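Local coordinates for cytosolic IMP-GMP specific 5'-nucleotidase (Legionella pneumophila subsp. pneumophila, PDB 4OHF), which probably hydrolyses the 5'-phosphate of purine nucleotides such as IMP and GMP, using a bound magnesium ion, at residues Lys83-Tyr94 and Lys405-Glu416; Ile305-Lys313 and Phe419-Ala427. All coordinates share one frame; numbering follows the deposited sequence.

Interaction 1 of 2, residues Lys83-Tyr94 and Lys405-Glu416. With 5GP (guanosine-5'-monophosphate), chain E.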
loop_
_atom_site.group_PDB
_atom_site.type_symbol
_atom_site.label_atom_id
_atom_site.label_comp_id
_atom_site.label_asym_id
_atom_site.label_seq_id
_atom_site.Cartn_x
_atom_site.Cartn_y
_atom_site.Cartn_z
ATOM N N LYS B 83 11.846 -23.289 2.619
ATOM C CA LYS B 83 12.088 -23.752 1.249
ATOM C C LYS B 83 10.688 -23.622 0.615
ATOM O O LYS B 83 9.783 -24.399 0.934
ATOM C CB LYS B 83 12.492 -25.232 1.248
ATOM C CG LYS B 83 13.545 -25.671 0.212
ATOM C CD LYS B 83 13.146 -25.445 -1.232
ATOM C CE LYS B 83 14.196 -25.990 -2.189
ATOM N NZ LYS B 83 14.339 -27.468 -2.101
ATOM N N LEU B 84 10.505 -22.655 -0.271
ATOM C CA LEU B 84 9.201 -22.442 -0.892
ATOM C C LEU B 84 9.073 -22.924 -2.330
ATOM O O LEU B 84 10.059 -23.071 -3.041
ATOM C CB LEU B 84 8.848 -20.957 -0.839
ATOM C CG LEU B 84 8.199 -20.359 0.410
ATOM C CD1 LEU B 84 8.655 -21.053 1.675
ATOM C CD2 LEU B 84 8.535 -18.889 0.443
ATOM N N SER B 85 7.837 -23.165 -2.752
ATOM C CA SER B 85 7.548 -23.601 -4.113
ATOM C C SER B 85 7.349 -22.310 -4.861
ATOM O O SER B 85 7.294 -21.250 -4.241
ATOM C CB SER B 85 6.249 -24.390 -4.164
ATOM O OG SER B 85 5.141 -23.520 -3.964
ATOM N N ARG B 86 7.214 -22.383 -6.179
ATOM C CA ARG B 86 7.041 -21.161 -6.960
ATOM C C ARG B 86 5.833 -20.332 -6.537
ATOM O O ARG B 86 5.810 -19.131 -6.755
ATOM C CB ARG B 86 6.952 -21.464 -8.461
ATOM C CG ARG B 86 5.699 -22.183 -8.914
ATOM C CD ARG B 86 5.189 -21.581 -10.235
ATOM N NE ARG B 86 6.175 -21.626 -11.319
ATOM C CZ ARG B 86 6.629 -20.550 -11.969
ATOM N NH1 ARG B 86 6.184 -19.339 -11.642
ATOM N NH2 ARG B 86 7.533 -20.677 -12.939
ATOM N N TYR B 87 4.830 -20.957 -5.929
ATOM C CA TYR B 87 3.656 -20.210 -5.497
ATOM C C TYR B 87 3.679 -19.925 -4.011
ATOM O O TYR B 87 2.673 -19.533 -3.429
ATOM C CB TYR B 87 2.372 -20.962 -5.874
ATOM C CG TYR B 87 2.162 -21.030 -7.370
ATOM C CD1 TYR B 87 1.839 -22.232 -8.001
ATOM C CD2 TYR B 87 2.344 -19.895 -8.161
ATOM C CE1 TYR B 87 1.713 -22.305 -9.374
ATOM C CE2 TYR B 87 2.221 -19.957 -9.534
ATOM C CZ TYR B 87 1.910 -21.167 -10.135
ATOM O OH TYR B 87 1.840 -21.232 -11.504
ATOM N N GLY B 88 4.835 -20.122 -3.392
ATOM C CA GLY B 88 4.955 -19.857 -1.973
ATOM C C GLY B 88 4.516 -20.983 -1.058
ATOM O O GLY B 88 4.253 -20.736 0.110
ATOM N N ALA B 89 4.428 -22.207 -1.571
ATOM C CA ALA B 89 4.038 -23.335 -0.732
ATOM C C ALA B 89 5.250 -23.800 0.069
ATOM O O ALA B 89 6.348 -23.943 -0.473
ATOM C CB ALA B 89 3.507 -24.472 -1.584
ATOM N N ILE B 90 5.054 -24.030 1.363
ATOM C CA ILE B 90 6.143 -24.480 2.211
ATOM C C ILE B 90 6.453 -25.950 1.965
ATOM O O ILE B 90 5.705 -26.833 2.374
ATOM C CB ILE B 90 5.818 -24.272 3.702
ATOM C CG1 ILE B 90 5.631 -22.784 3.981
ATOM C CG2 ILE B 90 6.950 -24.826 4.567
ATOM C CD1 ILE B 90 5.353 -22.467 5.421
ATOM N N ARG B 91 7.562 -26.194 1.279
ATOM C CA ARG B 91 8.015 -27.540 0.983
ATOM C C ARG B 91 8.635 -28.092 2.265
ATOM O O ARG B 91 8.377 -29.230 2.665
ATOM C CB ARG B 91 9.048 -27.496 -0.147
ATOM C CG ARG B 91 9.915 -28.739 -0.267
ATOM C CD ARG B 91 9.092 -29.980 -0.520
ATOM N NE ARG B 91 9.932 -31.170 -0.567
ATOM C CZ ARG B 91 9.473 -32.397 -0.782
ATOM N NH1 ARG B 91 8.176 -32.604 -0.972
ATOM N NH2 ARG B 91 10.316 -33.418 -0.800
ATOM N N LEU B 92 9.472 -27.284 2.902
ATOM C CA LEU B 92 10.078 -27.691 4.159
ATOM C C LEU B 92 10.599 -26.499 4.950
ATOM O O LEU B 92 10.899 -25.450 4.387
ATOM C CB LEU B 92 11.159 -28.753 3.923
ATOM C CG LEU B 92 12.317 -28.537 2.966
ATOM C CD1 LEU B 92 13.282 -27.565 3.586
ATOM C CD2 LEU B 92 13.013 -29.868 2.711
ATOM N N SER B 93 10.665 -26.656 6.267
ATOM C CA SER B 93 11.106 -25.576 7.129
ATOM C C SER B 93 11.931 -26.002 8.337
ATOM O O SER B 93 11.860 -27.143 8.797
ATOM C CB SER B 93 9.890 -24.776 7.607
ATOM O OG SER B 93 8.977 -25.610 8.301
ATOM N N TYR B 94 12.715 -25.057 8.842
ATOM C CA TYR B 94 13.558 -25.280 10.002
ATOM C C TYR B 94 13.482 -24.075 10.946
ATOM O O TYR B 94 13.301 -22.932 10.507
ATOM C CB TYR B 94 15.026 -25.471 9.582
ATOM C CG TYR B 94 15.379 -26.791 8.919
ATOM C CD1 TYR B 94 14.894 -27.118 7.654
ATOM C CD2 TYR B 94 16.220 -27.707 9.556
ATOM C CE1 TYR B 94 15.235 -28.328 7.039
ATOM C CE2 TYR B 94 16.570 -28.918 8.951
ATOM C CZ TYR B 94 16.073 -29.223 7.696
ATOM O OH TYR B 94 16.385 -30.429 7.105
ATOM N N LYS B 405 19.735 -31.317 3.962
ATOM C CA LYS B 405 18.702 -30.524 4.600
ATOM C C LYS B 405 17.695 -29.883 3.646
ATOM O O LYS B 405 16.504 -29.798 3.961
ATOM C CB LYS B 405 19.331 -29.404 5.435
ATOM C CG LYS B 405 20.108 -29.868 6.666
ATOM C CD LYS B 405 20.856 -28.707 7.356
ATOM C CE LYS B 405 19.924 -27.735 8.071
ATOM N NZ LYS B 405 20.662 -26.603 8.752
ATOM N N TRP B 406 18.154 -29.445 2.474
ATOM C CA TRP B 406 17.273 -28.710 1.571
ATOM C C TRP B 406 16.923 -29.251 0.198
ATOM O O TRP B 406 16.060 -28.691 -0.477
ATOM C CB TRP B 406 17.812 -27.296 1.404
ATOM C CG TRP B 406 18.077 -26.626 2.687
ATOM C CD1 TRP B 406 19.277 -26.555 3.359
ATOM C CD2 TRP B 406 17.122 -25.963 3.502
ATOM N NE1 TRP B 406 19.116 -25.884 4.549
ATOM C CE2 TRP B 406 17.800 -25.510 4.662
ATOM C CE3 TRP B 406 15.757 -25.698 3.369
ATOM C CZ2 TRP B 406 17.148 -24.809 5.682
ATOM C CZ3 TRP B 406 15.115 -25.002 4.375
ATOM C CH2 TRP B 406 15.809 -24.565 5.519
ATOM N N GLU B 407 17.564 -30.327 -0.224
ATOM C CA GLU B 407 17.269 -30.882 -1.532
ATOM C C GLU B 407 17.763 -29.901 -2.600
ATOM O O GLU B 407 18.670 -29.119 -2.335
ATOM C CB GLU B 407 15.763 -31.162 -1.645
ATOM C CG GLU B 407 15.337 -32.445 -0.927
ATOM C CD GLU B 407 13.915 -32.399 -0.353
ATOM O OE1 GLU B 407 13.431 -33.452 0.131
ATOM O OE2 GLU B 407 13.280 -31.315 -0.374
ATOM N N ARG B 408 17.162 -29.938 -3.786
ATOM C CA ARG B 408 17.574 -29.080 -4.904
ATOM C C ARG B 408 17.242 -27.603 -4.823
ATOM O O ARG B 408 16.255 -27.191 -4.207
ATOM C CB ARG B 408 16.999 -29.615 -6.212
ATOM C CG ARG B 408 17.811 -30.732 -6.809
ATOM C CD ARG B 408 17.105 -31.380 -7.972
ATOM N NE ARG B 408 16.296 -32.499 -7.522
ATOM C CZ ARG B 408 15.623 -33.291 -8.344
ATOM N NH1 ARG B 408 15.671 -33.066 -9.654
ATOM N NH2 ARG B 408 14.916 -34.308 -7.864
ATOM N N VAL B 409 18.081 -26.810 -5.476
ATOM C CA VAL B 409 17.896 -25.370 -5.520
ATOM C C VAL B 409 16.691 -25.018 -6.381
ATOM O O VAL B 409 15.912 -24.142 -6.014
ATOM C CB VAL B 409 19.145 -24.665 -6.113
ATOM C CG1 VAL B 409 18.833 -23.228 -6.449
ATOM C CG2 VAL B 409 20.296 -24.732 -5.126
ATOM N N PHE B 410 16.532 -25.708 -7.512
ATOM C CA PHE B 410 15.442 -25.414 -8.442
ATOM C C PHE B 410 14.131 -26.167 -8.229
ATOM O O PHE B 410 13.111 -25.824 -8.828
ATOM C CB PHE B 410 15.921 -25.621 -9.887
ATOM C CG PHE B 410 16.951 -24.607 -10.347
ATOM C CD1 PHE B 410 16.560 -23.454 -11.035
ATOM C CD2 PHE B 410 18.311 -24.804 -10.098
ATOM C CE1 PHE B 410 17.498 -22.532 -11.464
ATOM C CE2 PHE B 410 19.257 -23.879 -10.528
ATOM C CZ PHE B 410 18.854 -22.741 -11.210
ATOM N N ARG B 411 14.138 -27.181 -7.377
ATOM C CA ARG B 411 12.914 -27.950 -7.144
ATOM C C ARG B 411 12.443 -27.893 -5.706
ATOM O O ARG B 411 13.249 -27.964 -4.787
ATOM C CB ARG B 411 13.119 -29.418 -7.556
ATOM C CG ARG B 411 13.311 -29.646 -9.049
ATOM C CD ARG B 411 12.051 -29.333 -9.856
ATOM N NE ARG B 411 12.263 -28.230 -10.801
ATOM C CZ ARG B 411 12.911 -28.326 -11.964
ATOM N NH1 ARG B 411 13.424 -29.491 -12.349
ATOM N NH2 ARG B 411 13.037 -27.256 -12.752
ATOM N N ALA B 412 11.133 -27.734 -5.530
ATOM C CA ALA B 412 10.493 -27.696 -4.214
ATOM C C ALA B 412 9.482 -28.842 -4.231
ATOM O O ALA B 412 8.270 -28.638 -4.283
ATOM C CB ALA B 412 9.785 -26.379 -4.007
ATOM N N GLY B 413 9.998 -30.059 -4.183
ATOM C CA GLY B 413 9.143 -31.220 -4.240
ATOM C C GLY B 413 9.179 -31.652 -5.689
ATOM O O GLY B 413 10.263 -31.819 -6.280
ATOM N N ALA B 414 8.003 -31.830 -6.276
ATOM C CA ALA B 414 7.929 -32.212 -7.673
ATOM C C ALA B 414 7.824 -30.945 -8.517
ATOM O O ALA B 414 8.032 -30.979 -9.721
ATOM C CB ALA B 414 6.739 -33.093 -7.902
ATOM N N GLU B 415 7.495 -29.825 -7.882
ATOM C CA GLU B 415 7.378 -28.564 -8.602
ATOM C C GLU B 415 8.596 -27.688 -8.441
ATOM O O GLU B 415 9.558 -28.025 -7.743
ATOM C CB GLU B 415 6.144 -27.768 -8.165
ATOM C CG GLU B 415 5.574 -28.170 -6.829
ATOM C CD GLU B 415 4.347 -27.358 -6.455
ATOM O OE1 GLU B 415 3.462 -27.170 -7.327
ATOM O OE2 GLU B 415 4.266 -26.920 -5.284
ATOM N N GLU B 416 8.537 -26.542 -9.093
ATOM C CA GLU B 416 9.639 -25.614 -9.040
ATOM C C GLU B 416 9.749 -24.909 -7.691
ATOM O O GLU B 416 8.758 -24.688 -6.997
ATOM C CB GLU B 416 9.484 -24.595 -10.162
ATOM C CG GLU B 416 9.166 -25.238 -11.481
ATOM C CD GLU B 416 8.935 -24.218 -12.549
ATOM O OE1 GLU B 416 9.929 -23.623 -13.021
ATOM O OE2 GLU B 416 7.754 -23.998 -12.900
HETATM P P 5GP E . -0.126 -10.859 -8.700
HETATM O O1P 5GP E . -0.029 -9.434 -9.133
HETATM O O2P 5GP E . 0.103 -11.813 -9.849
HETATM O O3P 5GP E . -1.459 -11.175 -8.028
HETATM O "O5'" 5GP E . 0.966 -11.138 -7.551
HETATM C "C5'" 5GP E . 2.363 -10.950 -7.787
HETATM C "C4'" 5GP E . 3.159 -12.197 -7.411
HETATM O "O4'" 5GP E . 2.779 -13.427 -8.037
HETATM C "C3'" 5GP E . 4.683 -12.132 -7.648
HETATM O "O3'" 5GP E . 5.364 -11.075 -6.899
HETATM C "C2'" 5GP E . 5.073 -13.539 -7.249
HETATM O "O2'" 5GP E . 5.450 -13.566 -5.822
HETATM C "C1'" 5GP E . 3.808 -14.379 -7.599
HETATM N N9 5GP E . 4.053 -15.412 -8.701
HETATM C C8 5GP E . 4.557 -16.656 -8.586
HETATM N N7 5GP E . 4.623 -17.279 -9.796
HETATM C C5 5GP E . 4.137 -16.387 -10.704
HETATM C C6 5GP E . 3.929 -16.399 -12.109
HETATM O O6 5GP E . 4.231 -17.421 -12.772
HETATM N N1 5GP E . 3.395 -15.280 -12.729
HETATM C C2 5GP E . 3.062 -14.167 -12.033
HETATM N N2 5GP E . 2.540 -13.089 -12.667
HETATM N N3 5GP E . 3.254 -14.122 -10.658
HETATM C C4 5GP E . 3.780 -15.215 -10.002
HETATM O O HOH W 1 12.698 -29.781 -2.596
#
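Tyr94 CE1 lies over one face of the Trp406 ring, toward its rim, and Lys83 CB and CG run past the edge of the indole. The aromatic pair is oblique, neither stacked nor edge-to-face. The planes are 42° apart, and Tyr94 CD1 lies 3.5 Å from Trp406 CH2. Trp406 NE1 is turned to the carbonyl of Asp67. The Arg91 guanidinium has Gly413 CA over one face. At its edge is Glu407, with Arg91 NH2 3.3 Å from Glu407 OE1 in a salt bridge. At the edge of the Arg86 guanidinium lie Glu416 OE2 and N7 of GMP. Arg86 NE and Glu416 OE2 form a salt bridge at 3.3 Å, the carboxylate being met from above its own plane. Arg86 CD lies over one face of the Tyr87 ring, toward the rim, and Tyr87 also borders GMP N7.

Lys83 carries its amine into the loop 405-416. The chain bends at chi2 (-60°) and again at chi4. Four acceptors gather round NZ and must share its three N-H: Trp406 O at 2.7 Å, Arg408 O, Arg411 O and water 1. The water donates to Glu407 OE2. NZ thus ties three carbonyls of the loop together. Arg86 N also donates to Glu416 O at 2.9 Å.

Ser85 OG accepts from Tyr87 N in an ST turn, within the type I turn Ser85-Gly88. Arg91 and Leu92 form a classic beta bulge opposite Lys83. The turn presents Arg86 NH1 to GMP, weakly bonded to N7. Arg86 of the second subunit also binds this GMP, as expected of a nucleotide site at a subunit interface.

Interaction 2 of 2, residues Ile305-Lys313 and Phe419-Ala427. With 5GP (guanosine-5'-monophosphate), chain E; PO4 (phosphate ion), chain I.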
loop_
_atom_site.group_PDB
_atom_site.type_symbol
_atom_site.label_atom_id
_atom_site.label_comp_id
_atom_site.label_asym_id
_atom_site.label_seq_id
_atom_site.Cartn_x
_atom_site.Cartn_y
_atom_site.Cartn_z
ATOM N N ILE B 305 19.265 -12.048 -8.299
ATOM C CA ILE B 305 18.058 -11.258 -8.555
ATOM C C ILE B 305 17.952 -10.057 -7.644
ATOM O O ILE B 305 17.954 -10.197 -6.424
ATOM C CB ILE B 305 16.767 -12.087 -8.385
ATOM C CG1 ILE B 305 16.581 -13.034 -9.568
ATOM C CG2 ILE B 305 15.559 -11.166 -8.320
ATOM C CD1 ILE B 305 17.614 -14.097 -9.656
ATOM N N TYR B 306 17.839 -8.876 -8.247
ATOM C CA TYR B 306 17.731 -7.613 -7.502
ATOM C C TYR B 306 16.384 -7.404 -6.811
ATOM O O TYR B 306 15.580 -6.568 -7.234
ATOM C CB TYR B 306 18.007 -6.423 -8.439
ATOM C CG TYR B 306 19.462 -6.289 -8.812
ATOM C CD1 TYR B 306 20.391 -5.835 -7.880
ATOM C CD2 TYR B 306 19.926 -6.695 -10.067
ATOM C CE1 TYR B 306 21.748 -5.795 -8.174
ATOM C CE2 TYR B 306 21.291 -6.662 -10.375
ATOM C CZ TYR B 306 22.193 -6.210 -9.414
ATOM O OH TYR B 306 23.544 -6.195 -9.664
ATOM N N GLY B 307 16.143 -8.159 -5.748
ATOM C CA GLY B 307 14.899 -8.016 -5.025
ATOM C C GLY B 307 13.660 -8.117 -5.890
ATOM O O GLY B 307 13.413 -9.162 -6.500
ATOM N N ASP B 308 12.886 -7.032 -5.958
ATOM C CA ASP B 308 11.643 -7.019 -6.731
ATOM C C ASP B 308 11.823 -7.025 -8.244
ATOM O O ASP B 308 12.243 -6.032 -8.842
ATOM C CB ASP B 308 10.781 -5.822 -6.333
ATOM C CG ASP B 308 9.436 -5.815 -7.042
ATOM O OD1 ASP B 308 8.742 -6.856 -7.014
ATOM O OD2 ASP B 308 9.070 -4.771 -7.624
ATOM N N ILE B 309 11.468 -8.156 -8.848
ATOM C CA ILE B 309 11.588 -8.363 -10.283
ATOM C C ILE B 309 10.625 -7.480 -11.071
ATOM O O ILE B 309 10.943 -7.018 -12.161
ATOM C CB ILE B 309 11.318 -9.849 -10.632
ATOM C CG1 ILE B 309 12.156 -10.758 -9.723
ATOM C CG2 ILE B 309 11.653 -10.116 -12.088
ATOM C CD1 ILE B 309 11.974 -12.247 -9.981
ATOM N N LEU B 310 9.449 -7.242 -10.507
ATOM C CA LEU B 310 8.428 -6.428 -11.160
ATOM C C LEU B 310 8.821 -4.958 -11.309
ATOM O O LEU B 310 8.852 -4.425 -12.422
ATOM C CB LEU B 310 7.104 -6.552 -10.387
ATOM C CG LEU B 310 5.826 -5.842 -10.872
ATOM C CD1 LEU B 310 5.784 -4.403 -10.330
ATOM C CD2 LEU B 310 5.745 -5.880 -12.407
ATOM N N ARG B 311 9.117 -4.305 -10.189
ATOM C CA ARG B 311 9.503 -2.898 -10.212
ATOM C C ARG B 311 10.684 -2.659 -11.144
ATOM O O ARG B 311 10.787 -1.604 -11.767
ATOM C CB ARG B 311 9.849 -2.430 -8.795
ATOM C CG ARG B 311 10.504 -1.068 -8.722
ATOM C CD ARG B 311 10.572 -0.589 -7.277
ATOM N NE ARG B 311 11.178 0.736 -7.136
ATOM C CZ ARG B 311 10.994 1.748 -7.981
ATOM N NH1 ARG B 311 10.226 1.603 -9.054
ATOM N NH2 ARG B 311 11.562 2.921 -7.744
ATOM N N LEU B 312 11.563 -3.651 -11.248
ATOM C CA LEU B 312 12.742 -3.549 -12.093
ATOM C C LEU B 312 12.454 -3.775 -13.581
ATOM O O LEU B 312 12.906 -3.003 -14.422
ATOM C CB LEU B 312 13.804 -4.530 -11.607
ATOM C CG LEU B 312 15.235 -4.279 -12.080
ATOM C CD1 LEU B 312 16.182 -5.078 -11.204
ATOM C CD2 LEU B 312 15.386 -4.658 -13.547
ATOM N N LYS B 313 11.719 -4.830 -13.912
ATOM C CA LYS B 313 11.405 -5.100 -15.310
ATOM C C LYS B 313 10.344 -4.118 -15.808
ATOM O O LYS B 313 10.122 -3.996 -17.011
ATOM C CB LYS B 313 10.901 -6.543 -15.500
ATOM C CG LYS B 313 11.859 -7.635 -15.031
ATOM C CD LYS B 313 13.130 -7.728 -15.869
ATOM C CE LYS B 313 12.865 -8.357 -17.217
ATOM N NZ LYS B 313 14.065 -8.286 -18.093
ATOM N N PHE B 419 12.770 -20.075 -5.854
ATOM C CA PHE B 419 13.936 -19.505 -6.511
ATOM C C PHE B 419 13.892 -19.804 -8.016
ATOM O O PHE B 419 14.339 -18.989 -8.839
ATOM C CB PHE B 419 15.235 -20.035 -5.902
ATOM C CG PHE B 419 16.472 -19.590 -6.645
ATOM C CD1 PHE B 419 17.127 -20.453 -7.522
ATOM C CD2 PHE B 419 16.954 -18.290 -6.510
ATOM C CE1 PHE B 419 18.241 -20.023 -8.256
ATOM C CE2 PHE B 419 18.060 -17.845 -7.235
ATOM C CZ PHE B 419 18.708 -18.714 -8.112
ATOM N N ALA B 420 13.357 -20.966 -8.375
ATOM C CA ALA B 420 13.238 -21.332 -9.781
ATOM C C ALA B 420 12.342 -20.312 -10.483
ATOM O O ALA B 420 12.653 -19.855 -11.579
ATOM C CB ALA B 420 12.650 -22.726 -9.917
ATOM N N TYR B 421 11.234 -19.958 -9.841
ATOM C CA TYR B 421 10.309 -18.978 -10.396
ATOM C C TYR B 421 11.025 -17.648 -10.636
ATOM O O TYR B 421 10.886 -17.042 -11.697
ATOM C CB TYR B 421 9.096 -18.771 -9.460
ATOM C CG TYR B 421 8.626 -17.325 -9.390
ATOM C CD1 TYR B 421 8.979 -16.501 -8.315
ATOM C CD2 TYR B 421 7.917 -16.748 -10.452
ATOM C CE1 TYR B 421 8.650 -15.135 -8.304
ATOM C CE2 TYR B 421 7.582 -15.385 -10.452
ATOM C CZ TYR B 421 7.951 -14.586 -9.382
ATOM O OH TYR B 421 7.635 -13.245 -9.413
ATOM N N GLN B 422 11.781 -17.195 -9.641
ATOM C CA GLN B 422 12.512 -15.937 -9.751
ATOM C C GLN B 422 13.429 -15.957 -10.960
ATOM O O GLN B 422 13.446 -15.015 -11.761
ATOM C CB GLN B 422 13.342 -15.686 -8.500
ATOM C CG GLN B 422 12.567 -15.185 -7.305
ATOM C CD GLN B 422 13.503 -14.808 -6.164
ATOM O OE1 GLN B 422 13.985 -15.674 -5.422
ATOM N NE2 GLN B 422 13.793 -13.513 -6.036
ATOM N N VAL B 423 14.209 -17.027 -11.081
ATOM C CA VAL B 423 15.113 -17.160 -12.218
ATOM C C VAL B 423 14.310 -17.084 -13.521
ATOM O O VAL B 423 14.665 -16.359 -14.447
ATOM C CB VAL B 423 15.885 -18.496 -12.166
ATOM C CG1 VAL B 423 16.516 -18.799 -13.512
ATOM C CG2 VAL B 423 16.964 -18.407 -11.112
ATOM N N ASP B 424 13.213 -17.829 -13.574
ATOM C CA ASP B 424 12.381 -17.837 -14.755
ATOM C C ASP B 424 11.789 -16.463 -15.081
ATOM O O ASP B 424 11.691 -16.099 -16.248
ATOM C CB ASP B 424 11.249 -18.856 -14.587
ATOM C CG ASP B 424 10.445 -19.050 -15.864
ATOM O OD1 ASP B 424 11.068 -19.290 -16.921
ATOM O OD2 ASP B 424 9.197 -18.965 -15.819
ATOM N N ARG B 425 11.399 -15.698 -14.063
ATOM C CA ARG B 425 10.780 -14.396 -14.303
ATOM C C ARG B 425 11.774 -13.283 -14.626
ATOM O O ARG B 425 11.460 -12.348 -15.363
ATOM C CB ARG B 425 9.933 -13.979 -13.100
ATOM C CG ARG B 425 9.055 -12.758 -13.355
ATOM C CD ARG B 425 8.605 -12.118 -12.053
ATOM N NE ARG B 425 7.252 -11.553 -12.120
ATOM C CZ ARG B 425 6.845 -10.670 -13.027
ATOM N NH1 ARG B 425 7.683 -10.233 -13.976
ATOM N NH2 ARG B 425 5.601 -10.212 -12.972
ATOM N N PHE B 426 12.977 -13.393 -14.084
ATOM C CA PHE B 426 13.984 -12.380 -14.304
ATOM C C PHE B 426 14.931 -12.648 -15.458
ATOM O O PHE B 426 15.351 -11.718 -16.131
ATOM C CB PHE B 426 14.783 -12.169 -13.013
ATOM C CG PHE B 426 15.970 -11.257 -13.168
ATOM C CD1 PHE B 426 17.178 -11.738 -13.678
ATOM C CD2 PHE B 426 15.888 -9.916 -12.804
ATOM C CE1 PHE B 426 18.279 -10.889 -13.821
ATOM C CE2 PHE B 426 16.979 -9.060 -12.942
ATOM C CZ PHE B 426 18.175 -9.545 -13.450
ATOM N N ALA B 427 15.278 -13.903 -15.696
ATOM C CA ALA B 427 16.228 -14.206 -16.757
ATOM C C ALA B 427 15.640 -14.796 -18.013
ATOM O O ALA B 427 14.931 -15.795 -17.950
ATOM C CB ALA B 427 17.317 -15.155 -16.234
HETATM P P 5GP E . -0.126 -10.859 -8.700
HETATM O O1P 5GP E . -0.029 -9.434 -9.133
HETATM O O2P 5GP E . 0.103 -11.813 -9.849
HETATM O O3P 5GP E . -1.459 -11.175 -8.028
HETATM O "O5'" 5GP E . 0.966 -11.138 -7.551
HETATM C "C5'" 5GP E . 2.363 -10.950 -7.787
HETATM C "C4'" 5GP E . 3.159 -12.197 -7.411
HETATM O "O4'" 5GP E . 2.779 -13.427 -8.037
HETATM C "C3'" 5GP E . 4.683 -12.132 -7.648
HETATM O "O3'" 5GP E . 5.364 -11.075 -6.899
HETATM C "C2'" 5GP E . 5.073 -13.539 -7.249
HETATM O "O2'" 5GP E . 5.450 -13.566 -5.822
HETATM C "C1'" 5GP E . 3.808 -14.379 -7.599
HETATM N N9 5GP E . 4.053 -15.412 -8.701
HETATM C C8 5GP E . 4.557 -16.656 -8.586
HETATM N N7 5GP E . 4.623 -17.279 -9.796
HETATM C C5 5GP E . 4.137 -16.387 -10.704
HETATM C C6 5GP E . 3.929 -16.399 -12.109
HETATM O O6 5GP E . 4.231 -17.421 -12.772
HETATM N N1 5GP E . 3.395 -15.280 -12.729
HETATM C C2 5GP E . 3.062 -14.167 -12.033
HETATM N N2 5GP E . 2.540 -13.089 -12.667
HETATM N N3 5GP E . 3.254 -14.122 -10.658
HETATM C C4 5GP E . 3.780 -15.215 -10.002
HETATM P P PO4 I . 13.742 -10.504 -20.438
HETATM O O1 PO4 I . 15.069 -10.007 -20.880
HETATM O O2 PO4 I . 13.909 -11.369 -19.244
HETATM O O3 PO4 I . 13.118 -11.288 -21.532
HETATM O O4 PO4 I . 12.865 -9.359 -20.097
#
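Two helices of the HAD-like domain pack nearly parallel here, beside strand 319-323, with Ile305 and Ile309 meeting Gln422, Arg425 and Phe426. The axes of segments 309-313 and 419-426 are 11.1 Å apart and differ by 7° in direction. Asp308 is the N-cap of the first helix. Ile309, directly after it, points into the second helix. Its CG2 branch, anti to the backbone N, lies 3.6 Å from Arg425 CD and 3.9 Å from Phe426 CB. CD1, at the end of its CG1 branch, reaches the backbone of the second helix, 3.6 Å from Gln422 O.

Ile305 sits alongside in the loop before the helix. Its CG1 is 4.0 Å from Phe426 CB, and its CG2 touches Gln422 NE2. The Phe426 ring meets Ile309 CG2 and Leu312 CD1 at its edge. Leu322 of the neighbouring strand also packs on Ile305 and Phe426.

The outer side of helix 418-426 faces GMP. Tyr421 lays one ring face against the guanine, with Tyr421 CD2 3.4 Å from N7. Its OH lies at the edge of the Arg425 guanidinium. Arg425 NH2 makes a weak bond to Tyr87 O of the second subunit.

At the far end, Lys313 bends at chi2 and chi3. NZ bonds Thr320 and donates to O4 of a phosphate ion at 2.6 Å. That ion, probably from the crystallisation liquor, is also held by Arg319, Thr320 and Tyr113 of the second subunit.

No hydrogen bond joins the two segments. The contact therefore rests on apolar packing and shape, while polar groups at its margins bind ligands and the second subunit.

Overall arrangement
After the first strands and helix 33-51 the chain forms the hairpin holding 83-94. It then runs through sheet strands and helices to 305-313, and on through the long helices 338-367 and 374-399 to the loop 405-416. There interaction 1 closes a loop of 310 residues. After two intervening residues 419-427 begins, and interaction 2 closes a shorter loop back to 305-313. The segments alternate, so the two loops cross. Interaction 1 ties the small antiparallel sheet to the loop after the long helices; interaction 2 ties helix 418-426 to helix 309-315. They touch at several points, among them Arg86 on Tyr421 and Val409 on Phe419, and both contribute to the GMP site.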